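Local coordinates for protein heme oxygenase (mycobilin-producing) (PDB 4NL5) that breaks down heme by oxidation, opening its porphyrin ring to mycobilin and releasing the iron, and works as a homodimer, at residues V3-A8 against T55-D60; N7-P12 against P82-A87; L37-L42 against Y51-H56. All coordinates share one frame; numbering follows the deposited sequence.

Overall arrangement
All three interactions belong to one antiparallel sheet whose strands run in the order 36-46, 51-57, 3-10, 86-98, the ferredoxin-like half of a dimeric alpha-beta barrel. Interactions 1 and 2 both start from strand 3-10, share N7 and A8, and have centres about 18 Å apart, on opposite sides of the chain's centre. Interaction 3 joins strands 36-46 and 51-57; its centre lies about 8 Å from that of interaction 1, with which it shares T55 and H56, and about 14 Å from that of interaction 2, whose loop encloses it along the chain. Each contact reaches heme and cyanide, so neighbouring strands build one wall of the pocket.

Interaction 1: V3-A8 against T55-D60; sequences VVKINA and THWESD. With HEM (protoporphyrin IX containing Fe), chain C; CYN (cyanide ion), chain D.
The indole of W57 lies obliquely against K5 CG, which approaches CD1 at 4.0 Å, and at its edge the ring meets T55 OG1 in its own plane. The imidazole of H56, on the other face of the sheet, runs side by side with V4, whose CG2 approaches it obliquely. Both rings project from strand 51-57, which pairs antiparallel with strand 3-10 in the middle of the ferredoxin-like sheet that forms half of the dimeric alpha-beta barrel. V3 with W57 and K5 with T55 are hydrogen-bonded pairs, and V4 with H56 is the non-hydrogen-bonded pair between them.

T55 adds a side-chain bond to the backbone pairing. With its hydroxyl between backbone N and carbonyl carbon (chi1 72°), OG1 turns back to K5 O and donates at 2.7 Å, in the carbonyl plane and on a lone pair. T55 N also binds K5 O, from above that plane, so this oxygen takes two bonds. W57 NE1 in turn donates to T55 OG1 at 2.8 Å; OG1 thus accepts from the indole while donating to K5 O, linking the ring to the neighbouring strand. The rings of W66 (predicted to stabilise the transition state), F36 and F63 meet the indole, F63 edge-to-face.

At the last bridge V3 CG2 packs on W57 CB at 3.7 Å and also reaches the turn at S59 O; the S59 side chain caps the following helix. The heme vinyl carbon CBB touches both K5 CB and T55 OG1, and N7 ND2 gives a nearly straight 2.8 Å bond to the cyanide N. K5, bent at chi2 (-72°), crosses D60 at about a right angle; E91 is a second acidic partner of its amine. K5 NZ meets D60 OD1 at 2.7 Å, on the anti side and 32° out of the carboxylate plane.

Interaction 2: N7-P12 against P82-A87; sequences NAIEVP and PVATGA. With HEM (protoporphyrin IX containing Fe), chain C; CYN (cyanide ion), chain D.
I9 and A87 face each other as an antiparallel non-hydrogen-bonded pair, their CA atoms 4.4 Å apart, and beyond them E10 takes G86 O through its N and gives its own O to T85 N. Here strand 86-98 runs alongside strand 3-10 in the ferredoxin-like sheet.

The I9 methyl CG2 presses on A84 CB at 3.4 Å, a close methyl-methyl contact. The other branch of I9, CG1, set beside the backbone N (chi1 -64°), carries CD1 to 3.2 Å from the cyanide N. On the same strand, N7 ND2 lies 3.8 Å from A87 CB. Farther along, V11 CG1 packs across V83 CG1 at 3.8 Å, and P12 CG touches the T85 methyl CG2 at 3.8 Å.

V83 N donates to heme O2D at 2.8 Å along a nearly straight line, and R22 and R26 bind the heme as well. While E10 N, E10 O, T85 N and G86 O find partners across the join, G86 N is buried by it with no partner in the model. The propionate is thus held by a backbone N-H of the loop, whereas I9 CD1 offers the cyanide an apolar approach.

Interaction 3: L37-L42 against Y51-H56; sequences LGFQLL and YFVVTH. With HEM (protoporphyrin IX containing Fe), chain C; CYN (cyanide ion), chain D.
Y51 opens the second strand of the beta hairpin 36-46/51-57, part of the ferredoxin-like sheet of the dimeric alpha-beta barrel fold. L41 CD1 lies obliquely to its ring, 3.9 Å from CD1 of Y51, while the phenol OH is bonded to E20 of helix 16-25.

F52 and L42 form a hydrogen-bonded pair: F52 N donates to L42 O and L42 N to F52 O. Their CB atoms touch, but the F52 ring leads away from L42 toward the second subunit, where it meets F92 and F52 of that chain. Residues 38-42 pair antiparallel with a strand of that subunit, so the sheet continues across the interface.

V53 turns to the heme side. With CG1 anti to the backbone N (chi1 -180°), its two methyls part: CG1 crosses to F39 CD1 at 4.0 Å, and CG2 lies between L41 CD1 and the cyanide N, 3.5 Å from the latter. The F39 ring carries the heme methyl CMC over one face, and its CE2 comes within 3.4 Å of the vinyl carbon CBC.

On the reverse face V54 CG2 packs on L42 CD1 at 3.6 Å, and its backbone exchanges two bonds with Q40. T55 then places CG2 against F39 CB, near heme CAB, the other vinyl.

H56 ends the pairing, its N bonded to G38 O and its O to L37 N. Q40, bent at chi2 (80°), brings OE1 to the edge of the imidazole, the amide and ring planes 58° apart, and its NE2 binds D97 of the second subunit. H56 NE2 donates to Q40 OE1 at 2.7 Å, in the ring plane and on a lone pair of the amide oxygen.

Interaction 1: V3-A8 against T55-D60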
loop_
_atom_site.group_PDB
_atom_site.type_symbol
_atom_site.label_atom_id
_atom_site.label_comp_id
_atom_site.label_asym_id
_atom_site.label_seq_id
_atom_site.Cartn_x
_atom_site.Cartn_y
_atom_site.Cartn_z
ATOM N N VAL A 3 10.485 -5.059 -1.525
ATOM C CA VAL A 3 9.197 -5.719 -1.680
ATOM C C VAL A 3 8.210 -5.133 -0.692
ATOM O O VAL A 3 8.597 -4.500 0.293
ATOM C CB VAL A 3 9.306 -7.261 -1.484
ATOM C CG1 VAL A 3 10.173 -7.862 -2.567
ATOM C CG2 VAL A 3 9.868 -7.610 -0.097
ATOM N N VAL A 4 6.929 -5.342 -0.973
ATOM C CA VAL A 4 5.854 -4.912 -0.089
ATOM C C VAL A 4 4.979 -6.122 0.214
ATOM O O VAL A 4 4.564 -6.858 -0.689
ATOM C CB VAL A 4 5.012 -3.777 -0.721
ATOM C CG1 VAL A 4 3.778 -3.495 0.091
ATOM C CG2 VAL A 4 5.854 -2.522 -0.861
ATOM N N LYS A 5 4.727 -6.332 1.498
ATOM C CA LYS A 5 3.861 -7.404 1.939
ATOM C C LYS A 5 2.748 -6.745 2.704
ATOM O O LYS A 5 2.987 -6.153 3.753
ATOM C CB LYS A 5 4.603 -8.395 2.829
ATOM C CG LYS A 5 5.934 -8.884 2.247
ATOM C CD LYS A 5 5.730 -9.839 1.090
ATOM C CE LYS A 5 7.089 -10.402 0.625
ATOM N NZ LYS A 5 6.947 -11.286 -0.553
ATOM N N ILE A 6 1.540 -6.838 2.172
ATOM C CA ILE A 6 0.383 -6.233 2.816
ATOM C C ILE A 6 -0.440 -7.307 3.495
ATOM O O ILE A 6 -0.953 -8.189 2.813
ATOM C CB ILE A 6 -0.519 -5.508 1.798
ATOM C CG1 ILE A 6 0.277 -4.457 1.017
ATOM C CG2 ILE A 6 -1.712 -4.866 2.513
ATOM C CD1 ILE A 6 -0.572 -3.687 0.013
ATOM N N ASN A 7 -0.598 -7.220 4.815
ATOM C CA ASN A 7 -1.548 -8.077 5.497
ATOM C C ASN A 7 -2.884 -7.365 5.518
ATOM O O ASN A 7 -3.030 -6.312 6.152
ATOM C CB ASN A 7 -1.087 -8.423 6.910
ATOM C CG ASN A 7 -1.651 -9.745 7.395
ATOM O OD1 ASN A 7 -1.781 -10.688 6.618
ATOM N ND2 ASN A 7 -1.966 -9.828 8.685
ATOM N N ALA A 8 -3.846 -7.926 4.797
ATOM C CA ALA A 8 -5.186 -7.343 4.737
ATOM C C ALA A 8 -6.068 -8.004 5.779
ATOM O O ALA A 8 -6.428 -9.170 5.634
ATOM C CB ALA A 8 -5.776 -7.506 3.355
ATOM N N THR A 55 3.711 -3.457 4.825
ATOM C CA THR A 55 5.061 -3.611 5.355
ATOM C C THR A 55 6.076 -3.631 4.218
ATOM O O THR A 55 5.814 -4.158 3.138
ATOM C CB THR A 55 5.207 -4.897 6.211
ATOM O OG1 THR A 55 5.189 -6.043 5.367
ATOM C CG2 THR A 55 4.052 -5.006 7.206
ATOM N N HIS A 56 7.231 -3.033 4.481
ATOM C CA HIS A 56 8.258 -2.817 3.470
ATOM C C HIS A 56 9.518 -3.565 3.869
ATOM O O HIS A 56 9.935 -3.480 5.023
ATOM C CB HIS A 56 8.555 -1.329 3.330
ATOM C CG HIS A 56 7.327 -0.498 3.115
ATOM N ND1 HIS A 56 6.925 -0.070 1.870
ATOM C CD2 HIS A 56 6.403 -0.034 3.993
ATOM C CE1 HIS A 56 5.808 0.635 1.987
ATOM N NE2 HIS A 56 5.472 0.671 3.266
ATOM N N TRP A 57 10.121 -4.269 2.919
ATOM C CA TRP A 57 11.300 -5.093 3.189
ATOM C C TRP A 57 12.320 -4.955 2.077
ATOM O O TRP A 57 11.941 -4.764 0.924
ATOM C CB TRP A 57 10.911 -6.568 3.342
ATOM C CG TRP A 57 9.871 -6.785 4.402
ATOM C CD1 TRP A 57 8.517 -6.643 4.267
ATOM C CD2 TRP A 57 10.105 -7.173 5.758
ATOM N NE1 TRP A 57 7.893 -6.922 5.463
ATOM C CE2 TRP A 57 8.844 -7.254 6.392
ATOM C CE3 TRP A 57 11.257 -7.465 6.499
ATOM C CZ2 TRP A 57 8.705 -7.608 7.728
ATOM C CZ3 TRP A 57 11.114 -7.820 7.829
ATOM C CH2 TRP A 57 9.849 -7.888 8.426
ATOM N N GLU A 58 13.603 -5.063 2.419
ATOM C CA GLU A 58 14.677 -4.984 1.417
ATOM C C GLU A 58 14.606 -6.123 0.415
ATOM O O GLU A 58 15.048 -5.984 -0.728
ATOM C CB GLU A 58 16.056 -5.006 2.084
ATOM C CG GLU A 58 16.453 -3.700 2.734
ATOM C CD GLU A 58 17.553 -3.871 3.757
ATOM O OE1 GLU A 58 18.465 -4.699 3.530
ATOM O OE2 GLU A 58 17.495 -3.187 4.802
ATOM N N SER A 59 14.047 -7.251 0.839
ATOM C CA SER A 59 14.010 -8.428 -0.015
ATOM C C SER A 59 12.936 -9.379 0.448
ATOM O O SER A 59 12.497 -9.324 1.602
ATOM C CB SER A 59 15.360 -9.151 -0.007
ATOM O OG SER A 59 15.565 -9.778 1.248
ATOM N N ASP A 60 12.503 -10.251 -0.453
ATOM C CA ASP A 60 11.572 -11.293 -0.075
ATOM C C ASP A 60 12.256 -12.175 0.963
ATOM O O ASP A 60 11.639 -12.625 1.917
ATOM C CB ASP A 60 11.134 -12.103 -1.289
ATOM C CG ASP A 60 10.177 -13.212 -0.930
ATOM O OD1 ASP A 60 9.127 -12.915 -0.317
ATOM O OD2 ASP A 60 10.477 -14.377 -1.262
HETATM C CHA HEM C . -2.755 -9.526 13.613
HETATM C CHB HEM C . 0.216 -11.693 10.471
HETATM C CHC HEM C . 2.747 -7.568 10.277
HETATM C CHD HEM C . 0.934 -6.530 14.646
HETATM C C1A HEM C . -2.246 -10.426 12.707
HETATM C C2A HEM C . -2.903 -11.635 12.253
HETATM C C3A HEM C . -2.088 -12.234 11.384
HETATM C C4A HEM C . -0.880 -11.441 11.269
HETATM C CMA HEM C . -2.393 -13.548 10.630
HETATM C CAA HEM C . -4.312 -12.124 12.679
HETATM C CBA HEM C . -4.212 -13.113 13.842
HETATM C CGA HEM C . -3.648 -12.466 15.086
HETATM O O1A HEM C . -2.520 -12.847 15.513
HETATM O O2A HEM C . -4.322 -11.569 15.663
HETATM C C1B HEM C . 1.060 -10.695 10.025
HETATM C C2B HEM C . 1.789 -10.668 8.765
HETATM C C3B HEM C . 2.495 -9.513 8.719
HETATM C C4B HEM C . 2.219 -8.787 9.938
HETATM C CMB HEM C . 1.711 -11.813 7.731
HETATM C CAB HEM C . 3.432 -8.911 7.642
HETATM C CBB HEM C . 3.357 -9.209 6.344
HETATM C C1C HEM C . 2.533 -6.975 11.499
HETATM C C2C HEM C . 3.278 -5.851 12.031
HETATM C C3C HEM C . 2.760 -5.561 13.243
HETATM C C4C HEM C . 1.693 -6.502 13.501
HETATM C CMC HEM C . 4.425 -5.143 11.261
HETATM C CAC HEM C . 3.133 -4.472 14.282
HETATM C CBC HEM C . 4.167 -3.634 14.175
HETATM C C1D HEM C . -0.281 -7.148 14.736
HETATM C C2D HEM C . -1.305 -6.835 15.701
HETATM C C3D HEM C . -2.463 -7.768 15.364
HETATM C C4D HEM C . -2.022 -8.548 14.238
HETATM C CMD HEM C . -1.228 -5.770 16.816
HETATM C CAD HEM C . -3.831 -7.881 16.071
HETATM C CBD HEM C . -3.668 -8.726 17.320
HETATM C CGD HEM C . -4.954 -8.730 18.115
HETATM O O1D HEM C . -4.925 -9.170 19.292
HETATM O O2D HEM C . -6.005 -8.289 17.582
HETATM N NA HEM C . -1.010 -10.331 12.088
HETATM N NB HEM C . 1.350 -9.530 10.707
HETATM N NC HEM C . 1.574 -7.366 12.425
HETATM N ND HEM C . -0.745 -8.146 13.895
HETATM FE FE HEM C . 0.283 -8.852 12.299
HETATM C C CYN D . -0.531 -7.354 11.086
HETATM N N CYN D . -1.347 -7.644 10.352
#

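Interaction 2: N7-P12 against P82-A87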
loop_
_atom_site.group_PDB
_atom_site.type_symbol
_atom_site.label_atom_id
_atom_site.label_comp_id
_atom_site.label_asym_id
_atom_site.label_seq_id
_atom_site.Cartn_x
_atom_site.Cartn_y
_atom_site.Cartn_z
ATOM N N ASN A 7 -0.598 -7.220 4.815
ATOM C CA ASN A 7 -1.548 -8.077 5.497
ATOM C C ASN A 7 -2.884 -7.365 5.518
ATOM O O ASN A 7 -3.030 -6.312 6.152
ATOM C CB ASN A 7 -1.087 -8.423 6.910
ATOM C CG ASN A 7 -1.651 -9.745 7.395
ATOM O OD1 ASN A 7 -1.781 -10.688 6.618
ATOM N ND2 ASN A 7 -1.966 -9.828 8.685
ATOM N N ALA A 8 -3.846 -7.926 4.797
ATOM C CA ALA A 8 -5.186 -7.343 4.737
ATOM C C ALA A 8 -6.068 -8.004 5.779
ATOM O O ALA A 8 -6.428 -9.170 5.634
ATOM C CB ALA A 8 -5.776 -7.506 3.355
ATOM N N ILE A 9 -6.414 -7.247 6.817
ATOM C CA ILE A 9 -7.085 -7.786 8.003
ATOM C C ILE A 9 -8.574 -7.503 7.978
ATOM O O ILE A 9 -8.988 -6.373 7.755
ATOM C CB ILE A 9 -6.498 -7.182 9.277
ATOM C CG1 ILE A 9 -5.041 -7.581 9.445
ATOM C CG2 ILE A 9 -7.295 -7.618 10.505
ATOM C CD1 ILE A 9 -4.408 -6.917 10.636
ATOM N N GLU A 10 -9.376 -8.533 8.208
ATOM C CA GLU A 10 -10.805 -8.367 8.362
ATOM C C GLU A 10 -11.125 -8.187 9.843
ATOM O O GLU A 10 -10.689 -8.975 10.677
ATOM C CB GLU A 10 -11.549 -9.570 7.772
ATOM C CG GLU A 10 -11.165 -9.867 6.324
ATOM C CD GLU A 10 -11.483 -11.287 5.889
ATOM O OE1 GLU A 10 -12.520 -11.835 6.329
ATOM O OE2 GLU A 10 -10.683 -11.856 5.115
ATOM N N VAL A 11 -11.856 -7.135 10.182
ATOM C CA VAL A 11 -12.281 -6.961 11.568
ATOM C C VAL A 11 -13.776 -6.713 11.637
ATOM O O VAL A 11 -14.358 -6.173 10.701
ATOM C CB VAL A 11 -11.534 -5.796 12.276
ATOM C CG1 VAL A 11 -10.034 -6.058 12.304
ATOM C CG2 VAL A 11 -11.834 -4.476 11.612
ATOM N N PRO A 12 -14.409 -7.141 12.740
ATOM C CA PRO A 12 -15.830 -6.871 12.970
ATOM C C PRO A 12 -16.146 -5.378 12.963
ATOM O O PRO A 12 -15.264 -4.552 13.174
ATOM C CB PRO A 12 -16.077 -7.465 14.359
ATOM C CG PRO A 12 -15.067 -8.562 14.470
ATOM C CD PRO A 12 -13.846 -8.037 13.769
ATOM N N PRO A 82 -7.817 -12.120 20.084
ATOM C CA PRO A 82 -7.440 -11.300 18.928
ATOM C C PRO A 82 -8.672 -10.755 18.224
ATOM O O PRO A 82 -9.711 -11.417 18.212
ATOM C CB PRO A 82 -6.660 -12.272 18.031
ATOM C CG PRO A 82 -6.957 -13.640 18.559
ATOM C CD PRO A 82 -7.235 -13.471 20.020
ATOM N N VAL A 83 -8.544 -9.559 17.655
ATOM C CA VAL A 83 -9.665 -8.846 17.056
ATOM C C VAL A 83 -10.054 -9.371 15.678
ATOM O O VAL A 83 -11.237 -9.512 15.363
ATOM C CB VAL A 83 -9.335 -7.331 16.911
ATOM C CG1 VAL A 83 -10.365 -6.633 16.053
ATOM C CG2 VAL A 83 -9.212 -6.663 18.270
ATOM N N ALA A 84 -9.047 -9.652 14.858
ATOM C CA ALA A 84 -9.257 -10.006 13.455
ATOM C C ALA A 84 -10.049 -11.288 13.260
ATOM O O ALA A 84 -9.897 -12.254 14.014
ATOM C CB ALA A 84 -7.917 -10.118 12.748
ATOM N N THR A 85 -10.887 -11.306 12.233
ATOM C CA THR A 85 -11.623 -12.522 11.918
ATOM C C THR A 85 -11.021 -13.231 10.703
ATOM O O THR A 85 -11.396 -14.354 10.374
ATOM C CB THR A 85 -13.100 -12.220 11.677
ATOM O OG1 THR A 85 -13.213 -11.137 10.754
ATOM C CG2 THR A 85 -13.760 -11.815 12.979
ATOM N N GLY A 86 -10.071 -12.575 10.046
ATOM C CA GLY A 86 -9.414 -13.173 8.899
ATOM C C GLY A 86 -8.307 -12.272 8.405
ATOM O O GLY A 86 -8.274 -11.091 8.729
ATOM N N ALA A 87 -7.390 -12.831 7.623
ATOM C CA ALA A 87 -6.323 -12.030 7.045
ATOM C C ALA A 87 -5.848 -12.691 5.771
ATOM O O ALA A 87 -5.863 -13.918 5.663
ATOM C CB ALA A 87 -5.167 -11.863 8.029
HETATM C CHA HEM C . -2.755 -9.526 13.613
HETATM C CHB HEM C . 0.216 -11.693 10.471
HETATM C CHC HEM C . 2.747 -7.568 10.277
HETATM C CHD HEM C . 0.934 -6.530 14.646
HETATM C C1A HEM C . -2.246 -10.426 12.707
HETATM C C2A HEM C . -2.903 -11.635 12.253
HETATM C C3A HEM C . -2.088 -12.234 11.384
HETATM C C4A HEM C . -0.880 -11.441 11.269
HETATM C CMA HEM C . -2.393 -13.548 10.630
HETATM C CAA HEM C . -4.312 -12.124 12.679
HETATM C CBA HEM C . -4.212 -13.113 13.842
HETATM C CGA HEM C . -3.648 -12.466 15.086
HETATM O O1A HEM C . -2.520 -12.847 15.513
HETATM O O2A HEM C . -4.322 -11.569 15.663
HETATM C C1B HEM C . 1.060 -10.695 10.025
HETATM C C2B HEM C . 1.789 -10.668 8.765
HETATM C C3B HEM C . 2.495 -9.513 8.719
HETATM C C4B HEM C . 2.219 -8.787 9.938
HETATM C CMB HEM C . 1.711 -11.813 7.731
HETATM C CAB HEM C . 3.432 -8.911 7.642
HETATM C CBB HEM C . 3.357 -9.209 6.344
HETATM C C1C HEM C . 2.533 -6.975 11.499
HETATM C C2C HEM C . 3.278 -5.851 12.031
HETATM C C3C HEM C . 2.760 -5.561 13.243
HETATM C C4C HEM C . 1.693 -6.502 13.501
HETATM C CMC HEM C . 4.425 -5.143 11.261
HETATM C CAC HEM C . 3.133 -4.472 14.282
HETATM C CBC HEM C . 4.167 -3.634 14.175
HETATM C C1D HEM C . -0.281 -7.148 14.736
HETATM C C2D HEM C . -1.305 -6.835 15.701
HETATM C C3D HEM C . -2.463 -7.768 15.364
HETATM C C4D HEM C . -2.022 -8.548 14.238
HETATM C CMD HEM C . -1.228 -5.770 16.816
HETATM C CAD HEM C . -3.831 -7.881 16.071
HETATM C CBD HEM C . -3.668 -8.726 17.320
HETATM C CGD HEM C . -4.954 -8.730 18.115
HETATM O O1D HEM C . -4.925 -9.170 19.292
HETATM O O2D HEM C . -6.005 -8.289 17.582
HETATM N NA HEM C . -1.010 -10.331 12.088
HETATM N NB HEM C . 1.350 -9.530 10.707
HETATM N NC HEM C . 1.574 -7.366 12.425
HETATM N ND HEM C . -0.745 -8.146 13.895
HETATM FE FE HEM C . 0.283 -8.852 12.299
HETATM C C CYN D . -0.531 -7.354 11.086
HETATM N N CYN D . -1.347 -7.644 10.352
HETATM O O HOH W 1 -13.576 -12.278 8.480
#

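Interaction 3: L37-L42 against Y51-H56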
loop_
_atom_site.group_PDB
_atom_site.type_symbol
_atom_site.label_atom_id
_atom_site.label_comp_id
_atom_site.label_asym_id
_atom_site.label_seq_id
_atom_site.Cartn_x
_atom_site.Cartn_y
_atom_site.Cartn_z
ATOM N N LEU A 37 11.914 -2.294 6.524
ATOM C CA LEU A 37 12.016 -0.881 6.147
ATOM C C LEU A 37 10.897 -0.031 6.735
ATOM O O LEU A 37 10.914 1.193 6.633
ATOM C CB LEU A 37 12.019 -0.738 4.626
ATOM C CG LEU A 37 13.212 -1.377 3.910
ATOM C CD1 LEU A 37 13.103 -1.140 2.399
ATOM C CD2 LEU A 37 14.500 -0.790 4.455
ATOM N N GLY A 38 9.957 -0.669 7.412
ATOM C CA GLY A 38 8.885 0.075 8.045
ATOM C C GLY A 38 7.508 -0.383 7.620
ATOM O O GLY A 38 7.354 -1.226 6.733
ATOM N N PHE A 39 6.489 0.159 8.273
ATOM C CA PHE A 39 5.133 -0.210 7.935
ATOM C C PHE A 39 4.160 0.915 8.207
ATOM O O PHE A 39 4.450 1.845 8.951
ATOM C CB PHE A 39 4.705 -1.472 8.699
ATOM C CG PHE A 39 4.124 -1.209 10.080
ATOM C CD1 PHE A 39 2.754 -1.255 10.292
ATOM C CD2 PHE A 39 4.954 -0.976 11.167
ATOM C CE1 PHE A 39 2.225 -1.036 11.552
ATOM C CE2 PHE A 39 4.432 -0.753 12.425
ATOM C CZ PHE A 39 3.061 -0.785 12.619
ATOM N N GLN A 40 3.022 0.829 7.542
ATOM C CA GLN A 40 1.897 1.713 7.807
ATOM C C GLN A 40 0.688 0.866 8.099
ATOM O O GLN A 40 0.500 -0.191 7.487
ATOM C CB GLN A 40 1.607 2.637 6.618
ATOM C CG GLN A 40 2.756 3.580 6.253
ATOM C CD GLN A 40 3.832 2.898 5.439
ATOM O OE1 GLN A 40 3.539 2.100 4.544
ATOM N NE2 GLN A 40 5.089 3.209 5.741
ATOM N N LEU A 41 -0.122 1.332 9.040
ATOM C CA LEU A 41 -1.431 0.763 9.281
ATOM C C LEU A 41 -2.465 1.659 8.614
ATOM O O LEU A 41 -2.596 2.827 8.972
ATOM C CB LEU A 41 -1.717 0.644 10.779
ATOM C CG LEU A 41 -3.132 0.145 11.092
ATOM C CD1 LEU A 41 -3.317 -1.285 10.595
ATOM C CD2 LEU A 41 -3.432 0.229 12.586
ATOM N N LEU A 42 -3.200 1.102 7.662
ATOM C CA LEU A 42 -4.163 1.875 6.877
ATOM C C LEU A 42 -5.604 1.530 7.228
ATOM O O LEU A 42 -6.023 0.388 7.057
ATOM C CB LEU A 42 -3.954 1.628 5.387
ATOM C CG LEU A 42 -2.560 1.959 4.853
ATOM C CD1 LEU A 42 -2.503 1.874 3.313
ATOM C CD2 LEU A 42 -2.128 3.327 5.356
ATOM N N TYR A 51 -8.531 -3.536 6.938
ATOM C CA TYR A 51 -7.344 -2.752 7.253
ATOM C C TYR A 51 -6.178 -3.266 6.416
ATOM O O TYR A 51 -6.027 -4.468 6.240
ATOM C CB TYR A 51 -7.012 -2.834 8.747
ATOM C CG TYR A 51 -7.768 -1.853 9.616
ATOM C CD1 TYR A 51 -7.128 -0.736 10.148
ATOM C CD2 TYR A 51 -9.111 -2.046 9.925
ATOM C CE1 TYR A 51 -7.804 0.163 10.950
ATOM C CE2 TYR A 51 -9.803 -1.141 10.728
ATOM C CZ TYR A 51 -9.140 -0.049 11.238
ATOM O OH TYR A 51 -9.802 0.836 12.032
ATOM N N PHE A 52 -5.370 -2.362 5.869
ATOM C CA PHE A 52 -4.160 -2.788 5.173
ATOM C C PHE A 52 -2.944 -2.503 6.046
ATOM O O PHE A 52 -2.684 -1.346 6.411
ATOM C CB PHE A 52 -3.977 -2.070 3.820
ATOM C CG PHE A 52 -4.757 -2.662 2.668
ATOM C CD1 PHE A 52 -5.792 -3.565 2.873
ATOM C CD2 PHE A 52 -4.438 -2.296 1.354
ATOM C CE1 PHE A 52 -6.507 -4.085 1.787
ATOM C CE2 PHE A 52 -5.134 -2.815 0.274
ATOM C CZ PHE A 52 -6.177 -3.716 0.492
ATOM N N VAL A 53 -2.197 -3.553 6.370
ATOM C CA VAL A 53 -0.950 -3.395 7.085
ATOM C C VAL A 53 0.169 -3.480 6.057
ATOM O O VAL A 53 0.520 -4.561 5.610
ATOM C CB VAL A 53 -0.797 -4.465 8.175
ATOM C CG1 VAL A 53 0.515 -4.288 8.916
ATOM C CG2 VAL A 53 -1.991 -4.380 9.147
ATOM N N VAL A 54 0.689 -2.325 5.656
ATOM C CA VAL A 54 1.613 -2.255 4.527
ATOM C C VAL A 54 3.043 -2.320 5.025
ATOM O O VAL A 54 3.537 -1.352 5.586
ATOM C CB VAL A 54 1.418 -0.954 3.698
ATOM C CG1 VAL A 54 2.332 -0.966 2.454
ATOM C CG2 VAL A 54 -0.035 -0.793 3.274
ATOM N N THR A 55 3.711 -3.457 4.825
ATOM C CA THR A 55 5.061 -3.611 5.355
ATOM C C THR A 55 6.076 -3.631 4.218
ATOM O O THR A 55 5.814 -4.158 3.138
ATOM C CB THR A 55 5.207 -4.897 6.211
ATOM O OG1 THR A 55 5.189 -6.043 5.367
ATOM C CG2 THR A 55 4.052 -5.006 7.206
ATOM N N HIS A 56 7.231 -3.033 4.481
ATOM C CA HIS A 56 8.258 -2.817 3.470
ATOM C C HIS A 56 9.518 -3.565 3.869
ATOM O O HIS A 56 9.935 -3.480 5.023
ATOM C CB HIS A 56 8.555 -1.329 3.330
ATOM C CG HIS A 56 7.327 -0.498 3.115
ATOM N ND1 HIS A 56 6.925 -0.070 1.870
ATOM C CD2 HIS A 56 6.403 -0.034 3.993
ATOM C CE1 HIS A 56 5.808 0.635 1.987
ATOM N NE2 HIS A 56 5.472 0.671 3.266
HETATM C CHA HEM C . -2.755 -9.526 13.613
HETATM C CHB HEM C . 0.216 -11.693 10.471
HETATM C CHC HEM C . 2.747 -7.568 10.277
HETATM C CHD HEM C . 0.934 -6.530 14.646
HETATM C C1A HEM C . -2.246 -10.426 12.707
HETATM C C2A HEM C . -2.903 -11.635 12.253
HETATM C C3A HEM C . -2.088 -12.234 11.384
HETATM C C4A HEM C . -0.880 -11.441 11.269
HETATM C CMA HEM C . -2.393 -13.548 10.630
HETATM C CAA HEM C . -4.312 -12.124 12.679
HETATM C CBA HEM C . -4.212 -13.113 13.842
HETATM C CGA HEM C . -3.648 -12.466 15.086
HETATM O O1A HEM C . -2.520 -12.847 15.513
HETATM O O2A HEM C . -4.322 -11.569 15.663
HETATM C C1B HEM C . 1.060 -10.695 10.025
HETATM C C2B HEM C . 1.789 -10.668 8.765
HETATM C C3B HEM C . 2.495 -9.513 8.719
HETATM C C4B HEM C . 2.219 -8.787 9.938
HETATM C CMB HEM C . 1.711 -11.813 7.731
HETATM C CAB HEM C . 3.432 -8.911 7.642
HETATM C CBB HEM C . 3.357 -9.209 6.344
HETATM C C1C HEM C . 2.533 -6.975 11.499
HETATM C C2C HEM C . 3.278 -5.851 12.031
HETATM C C3C HEM C . 2.760 -5.561 13.243
HETATM C C4C HEM C . 1.693 -6.502 13.501
HETATM C CMC HEM C . 4.425 -5.143 11.261
HETATM C CAC HEM C . 3.133 -4.472 14.282
HETATM C CBC HEM C . 4.167 -3.634 14.175
HETATM C C1D HEM C . -0.281 -7.148 14.736
HETATM C C2D HEM C . -1.305 -6.835 15.701
HETATM C C3D HEM C . -2.463 -7.768 15.364
HETATM C C4D HEM C . -2.022 -8.548 14.238
HETATM C CMD HEM C . -1.228 -5.770 16.816
HETATM C CAD HEM C . -3.831 -7.881 16.071
HETATM C CBD HEM C . -3.668 -8.726 17.320
HETATM C CGD HEM C . -4.954 -8.730 18.115
HETATM O O1D HEM C . -4.925 -9.170 19.292
HETATM O O2D HEM C . -6.005 -8.289 17.582
HETATM N NA HEM C . -1.010 -10.331 12.088
HETATM N NB HEM C . 1.350 -9.530 10.707
HETATM N NC HEM C . 1.574 -7.366 12.425
HETATM N ND HEM C . -0.745 -8.146 13.895
HETATM FE FE HEM C . 0.283 -8.852 12.299
HETATM C C CYN D . -0.531 -7.354 11.086
HETATM N N CYN D . -1.347 -7.644 10.352
#